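Local structure of putative succinylglutamate desuccinylase / aspartoacylase (Shewanella amazonensis, 3FMC) at residues C[183-196]-C[233-245]. The protein is probably a zinc-dependent hydrolase of the succinylglutamate desuccinylase/aspartoacylase family, acting on ester bonds. Residues are numbered along the deposited sequence; the frame is centred on the assembly and turned at random. Where two conformers were deposited one is given.
Sequences CPEYERSAAQYFSI and GVRVSALTLELGS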
loop_
_atom_site.group_PDB
_atom_site.type_symbol
_atom_site.label_atom_id
_atom_site.label_comp_id
_atom_site.label_asym_id
_atom_site.label_seq_id
_atom_site.Cartn_x
_atom_site.Cartn_y
_atom_site.Cartn_z
ATOM N N CYS C 183 26.279 -5.417 -18.274
ATOM C CA CYS C 183 27.626 -5.048 -18.692
ATOM C C CYS C 183 27.514 -4.294 -20.004
ATOM O O CYS C 183 26.876 -4.792 -20.940
ATOM C CB CYS C 183 28.455 -6.306 -18.886
ATOM S SG CYS C 183 30.216 -5.947 -19.234
ATOM N N PRO C 184 28.119 -3.100 -20.096
ATOM C CA PRO C 184 28.091 -2.329 -21.336
ATOM C C PRO C 184 28.899 -3.033 -22.405
ATOM O O PRO C 184 29.904 -3.683 -22.093
ATOM C CB PRO C 184 28.778 -1.022 -20.989
ATOM C CG PRO C 184 29.058 -1.086 -19.505
ATOM C CD PRO C 184 28.838 -2.423 -19.003
ATOM N N GLU C 185 28.450 -2.897 -23.642
ATOM C CA GLU C 185 29.113 -3.559 -24.769
ATOM C C GLU C 185 30.590 -3.226 -24.867
ATOM O O GLU C 185 31.359 -4.077 -25.270
ATOM C CB GLU C 185 28.401 -3.218 -26.082
ATOM C CG GLU C 185 27.020 -3.785 -26.202
ATOM C CD GLU C 185 26.368 -3.411 -27.502
ATOM O OE1 GLU C 185 27.090 -3.365 -28.531
ATOM O OE2 GLU C 185 25.153 -3.149 -27.506
ATOM N N TYR C 186 31.001 -2.013 -24.478
ATOM C CA TYR C 186 32.413 -1.609 -24.561
ATOM C C TYR C 186 33.356 -2.355 -23.558
ATOM O O TYR C 186 34.586 -2.275 -23.703
ATOM C CB TYR C 186 32.594 -0.085 -24.415
ATOM C CG TYR C 186 32.341 0.432 -23.020
ATOM C CD1 TYR C 186 33.346 0.416 -22.057
ATOM C CD2 TYR C 186 31.083 0.928 -22.651
ATOM C CE1 TYR C 186 33.109 0.849 -20.765
ATOM C CE2 TYR C 186 30.853 1.416 -21.369
ATOM C CZ TYR C 186 31.863 1.362 -20.426
ATOM O OH TYR C 186 31.664 1.817 -19.138
ATOM N N GLU C 187 32.824 -3.046 -22.548
ATOM C CA GLU C 187 33.657 -3.813 -21.659
ATOM C C GLU C 187 33.120 -5.204 -21.432
ATOM O O GLU C 187 32.992 -5.660 -20.301
ATOM C CB GLU C 187 33.910 -3.111 -20.312
ATOM C CG GLU C 187 35.126 -3.706 -19.574
ATOM C CD GLU C 187 35.328 -3.120 -18.176
ATOM O OE1 GLU C 187 34.726 -2.069 -17.920
ATOM O OE2 GLU C 187 36.072 -3.708 -17.345
ATOM N N ARG C 188 32.837 -5.887 -22.538
ATOM C CA ARG C 188 32.394 -7.277 -22.516
ATOM C C ARG C 188 33.329 -8.188 -21.705
ATOM O O ARG C 188 32.883 -9.125 -21.036
ATOM C CB ARG C 188 32.267 -7.761 -23.955
ATOM C CG ARG C 188 32.018 -9.239 -24.044
ATOM C CD ARG C 188 31.665 -9.636 -25.432
ATOM N NE ARG C 188 31.825 -11.068 -25.561
ATOM C CZ ARG C 188 31.366 -11.779 -26.582
ATOM N NH1 ARG C 188 30.698 -11.164 -27.559
ATOM N NH2 ARG C 188 31.579 -13.102 -26.607
ATOM N N SER C 189 34.620 -7.864 -21.676
ATOM C CA SER C 189 35.559 -8.651 -20.913
ATOM C C SER C 189 35.286 -8.710 -19.425
ATOM O O SER C 189 35.699 -9.674 -18.755
ATOM C CB SER C 189 36.984 -8.129 -21.135
ATOM O OG SER C 189 37.098 -6.782 -20.692
ATOM N N ALA C 190 34.590 -7.707 -18.873
ATOM C CA ALA C 190 34.378 -7.676 -17.429
ATOM C C ALA C 190 33.667 -8.921 -16.916
ATOM O O ALA C 190 33.908 -9.367 -15.795
ATOM C CB ALA C 190 33.612 -6.378 -16.997
ATOM N N ALA C 191 32.744 -9.456 -17.717
ATOM C CA ALA C 191 31.972 -10.622 -17.320
ATOM C C ALA C 191 32.837 -11.834 -17.017
ATOM O O ALA C 191 32.472 -12.647 -16.203
ATOM C CB ALA C 191 30.898 -10.953 -18.402
ATOM N N GLN C 192 34.007 -11.913 -17.644
ATOM C CA GLN C 192 34.937 -13.028 -17.433
ATOM C C GLN C 192 35.527 -13.074 -16.024
ATOM O O GLN C 192 36.010 -14.122 -15.628
ATOM C CB GLN C 192 36.087 -12.991 -18.459
ATOM C CG GLN C 192 35.662 -13.098 -19.910
ATOM C CD GLN C 192 34.995 -14.426 -20.243
ATOM O OE1 GLN C 192 35.454 -15.489 -19.839
ATOM N NE2 GLN C 192 33.905 -14.363 -20.997
ATOM N N TYR C 193 35.432 -11.979 -15.257
ATOM C CA TYR C 193 36.057 -11.890 -13.915
ATOM C C TYR C 193 35.116 -12.123 -12.767
ATOM O O TYR C 193 35.508 -12.676 -11.722
ATOM C CB TYR C 193 36.819 -10.559 -13.796
ATOM C CG TYR C 193 37.847 -10.447 -14.877
ATOM C CD1 TYR C 193 39.076 -11.121 -14.789
ATOM C CD2 TYR C 193 37.587 -9.749 -16.025
ATOM C CE1 TYR C 193 39.996 -11.073 -15.821
ATOM C CE2 TYR C 193 38.505 -9.683 -17.051
ATOM C CZ TYR C 193 39.710 -10.343 -16.944
ATOM O OH TYR C 193 40.591 -10.237 -18.011
ATOM N N PHE C 194 33.853 -11.716 -12.926
ATOM C CA PHE C 194 32.860 -11.957 -11.894
ATOM C C PHE C 194 32.416 -13.442 -11.914
ATOM O O PHE C 194 32.739 -14.165 -12.858
ATOM C CB PHE C 194 31.649 -11.018 -12.074
ATOM C CG PHE C 194 31.997 -9.552 -11.955
ATOM C CD1 PHE C 194 32.016 -8.924 -10.716
ATOM C CD2 PHE C 194 32.303 -8.805 -13.068
ATOM C CE1 PHE C 194 32.350 -7.579 -10.613
ATOM C CE2 PHE C 194 32.613 -7.450 -12.965
ATOM C CZ PHE C 194 32.622 -6.847 -11.741
ATOM N N SER C 195 31.735 -13.858 -10.852
ATOM C CA SER C 195 31.190 -15.213 -10.676
ATOM C C SER C 195 29.670 -15.205 -10.989
ATOM O O SER C 195 28.825 -15.598 -10.163
ATOM C CB SER C 195 31.443 -15.666 -9.245
ATOM O OG SER C 195 32.848 -15.667 -9.000
ATOM N N ILE C 196 29.374 -14.763 -12.210
ATOM C CA ILE C 196 27.998 -14.584 -12.660
ATOM C C ILE C 196 27.785 -15.311 -13.995
ATOM O O ILE C 196 28.373 -14.940 -15.023
ATOM C CB ILE C 196 27.678 -13.082 -12.752
ATOM C CG1 ILE C 196 27.872 -12.433 -11.353
ATOM C CG2 ILE C 196 26.211 -12.898 -13.230
ATOM C CD1 ILE C 196 27.707 -10.916 -11.248
ATOM N N GLY C 233 39.237 6.289 -25.214
ATOM C CA GLY C 233 38.755 5.112 -24.530
ATOM C C GLY C 233 37.577 5.561 -23.645
ATOM O O GLY C 233 37.415 6.740 -23.405
ATOM N N VAL C 234 36.760 4.606 -23.169
ATOM C CA VAL C 234 35.653 4.883 -22.239
ATOM C C VAL C 234 36.342 4.819 -20.889
ATOM O O VAL C 234 36.732 3.745 -20.465
ATOM C CB VAL C 234 34.526 3.882 -22.406
ATOM C CG1 VAL C 234 33.272 4.318 -21.552
ATOM C CG2 VAL C 234 34.160 3.792 -23.897
ATOM N N ARG C 235 36.489 5.966 -20.228
ATOM C CA ARG C 235 37.305 6.050 -19.023
ATOM C C ARG C 235 36.594 5.714 -17.718
ATOM O O ARG C 235 37.117 6.005 -16.642
ATOM C CB ARG C 235 37.979 7.424 -18.944
ATOM C CG ARG C 235 38.884 7.729 -20.137
ATOM C CD ARG C 235 40.262 7.094 -20.023
ATOM N NE ARG C 235 41.095 7.504 -21.159
ATOM C CZ ARG C 235 42.427 7.592 -21.162
ATOM N NH1 ARG C 235 43.136 7.349 -20.063
ATOM N NH2 ARG C 235 43.052 7.971 -22.272
ATOM N N VAL C 236 35.421 5.097 -17.807
ATOM C CA VAL C 236 34.723 4.608 -16.613
ATOM C C VAL C 236 34.066 3.273 -16.903
ATOM O O VAL C 236 33.518 3.082 -17.979
ATOM C CB VAL C 236 33.668 5.630 -16.084
ATOM C CG1 VAL C 236 32.453 4.924 -15.379
ATOM C CG2 VAL C 236 34.364 6.700 -15.170
ATOM N N SER C 237 34.124 2.372 -15.924
ATOM C CA SER C 237 33.489 1.074 -15.989
ATOM C C SER C 237 32.267 1.212 -15.060
ATOM O O SER C 237 32.395 1.743 -13.988
ATOM C CB SER C 237 34.430 -0.018 -15.507
ATOM O OG SER C 237 35.515 -0.120 -16.417
ATOM N N ALA C 238 31.106 0.728 -15.485
ATOM C CA ALA C 238 29.877 0.789 -14.667
ATOM C C ALA C 238 29.077 -0.453 -14.986
ATOM O O ALA C 238 28.614 -0.657 -16.132
ATOM C CB ALA C 238 29.076 2.049 -14.930
ATOM N N LEU C 239 28.966 -1.288 -13.967
ATOM C CA LEU C 239 28.326 -2.608 -14.071
ATOM C C LEU C 239 27.255 -2.731 -12.993
ATOM O O LEU C 239 27.410 -2.185 -11.891
ATOM C CB LEU C 239 29.405 -3.659 -13.819
ATOM C CG LEU C 239 30.577 -3.520 -14.813
ATOM C CD1 LEU C 239 31.860 -3.701 -14.109
ATOM C CD2 LEU C 239 30.384 -4.485 -15.953
ATOM N N THR C 240 26.190 -3.491 -13.291
ATOM C CA THR C 240 25.116 -3.711 -12.326
ATOM C C THR C 240 25.027 -5.195 -12.082
ATOM O O THR C 240 24.801 -5.956 -12.997
ATOM C CB THR C 240 23.781 -3.117 -12.852
ATOM O OG1 THR C 240 23.978 -1.727 -13.161
ATOM C CG2 THR C 240 22.648 -3.289 -11.863
ATOM N N LEU C 241 25.226 -5.586 -10.841
ATOM C CA LEU C 241 25.189 -6.962 -10.442
ATOM C C LEU C 241 23.846 -7.256 -9.788
ATOM O O LEU C 241 23.474 -6.589 -8.847
ATOM C CB LEU C 241 26.351 -7.248 -9.475
ATOM C CG LEU C 241 27.829 -7.228 -10.013
ATOM C CD1 LEU C 241 28.334 -5.947 -10.559
ATOM C CD2 LEU C 241 28.751 -7.821 -8.876
ATOM N N GLU C 242 23.117 -8.247 -10.331
ATOM C CA GLU C 242 21.786 -8.658 -9.854
ATOM C C GLU C 242 22.029 -9.984 -9.167
ATOM O O GLU C 242 22.041 -11.059 -9.800
ATOM C CB GLU C 242 20.818 -8.812 -11.040
ATOM C CG GLU C 242 20.658 -7.601 -11.966
ATOM C CD GLU C 242 19.674 -6.538 -11.437
ATOM O OE1 GLU C 242 18.719 -6.901 -10.738
ATOM O OE2 GLU C 242 19.878 -5.356 -11.760
ATOM N N LEU C 243 22.249 -9.908 -7.866
ATOM C CA LEU C 243 22.699 -11.042 -7.053
ATOM C C LEU C 243 21.652 -11.925 -6.398
ATOM O O LEU C 243 21.566 -12.035 -5.185
ATOM C CB LEU C 243 23.711 -10.499 -6.031
ATOM C CG LEU C 243 24.949 -9.840 -6.721
ATOM C CD1 LEU C 243 25.909 -9.260 -5.728
ATOM C CD2 LEU C 243 25.707 -10.859 -7.658
ATOM N N GLY C 244 20.889 -12.622 -7.214
ATOM C CA GLY C 244 19.901 -13.560 -6.684
ATOM C C GLY C 244 18.585 -12.893 -6.370
ATOM O O GLY C 244 18.204 -11.905 -7.006
ATOM N N SER C 245 17.919 -13.442 -5.363
ATOM C CA SER C 245 16.566 -13.070 -5.053
ATOM C C SER C 245 16.519 -11.951 -4.016
ATOM O O SER C 245 17.438 -11.760 -3.217
ATOM C CB SER C 245 15.815 -14.327 -4.624
ATOM O OG SER C 245 15.705 -15.238 -5.700
HETATM O O HOH W 1 31.970 -1.108 -18.030
#
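In the catalytic domain of this zinc-hydrolase family, strand 237-243 pairs antiparallel with strand 176-184, and the chain leaving the latter at Cys183 and Pro184 then folds back along residues 234-243 through Tyr186, Phe194 and Ile196. Tyr186 reaches across with its hydroxyl: OH donates to Val236 O, just ahead of strand 237-243, at 2.5 Å, the donor oxygen lying 17° off the carbonyl plane. Set between backbone N and carbonyl carbon (chi1 71°), the ring turns one face to Val234 CG1, a CH-pi contact 3.6 Å from the centroid. Ser237 OG donates a hydrogen bond to Glu187 OE1 (2.6 Å), on the syn side and 27° out of the carboxylate plane; OE2 is held by Tyr264. A water donates to Glu187 OE1 at 2.9 Å, more weakly to Tyr186 OH, and accepts from Ala238 N. Farther along, Leu239 sends CD2 to Cys183 SG (3.6 Å) and Ala190 CB, while CD1 approaches the Phe194 ring obliquely. Leu241 CD2 meets the same ring at CD1 (3.9 Å), and Ile196 CD1 lies against Leu241 CG and Leu243 CD2. Polar bonds thus fasten Val236 to Ala238, apolar side chains Leu239 to Leu243; the donors around Glu187 would tend to stabilise a charged carboxylate.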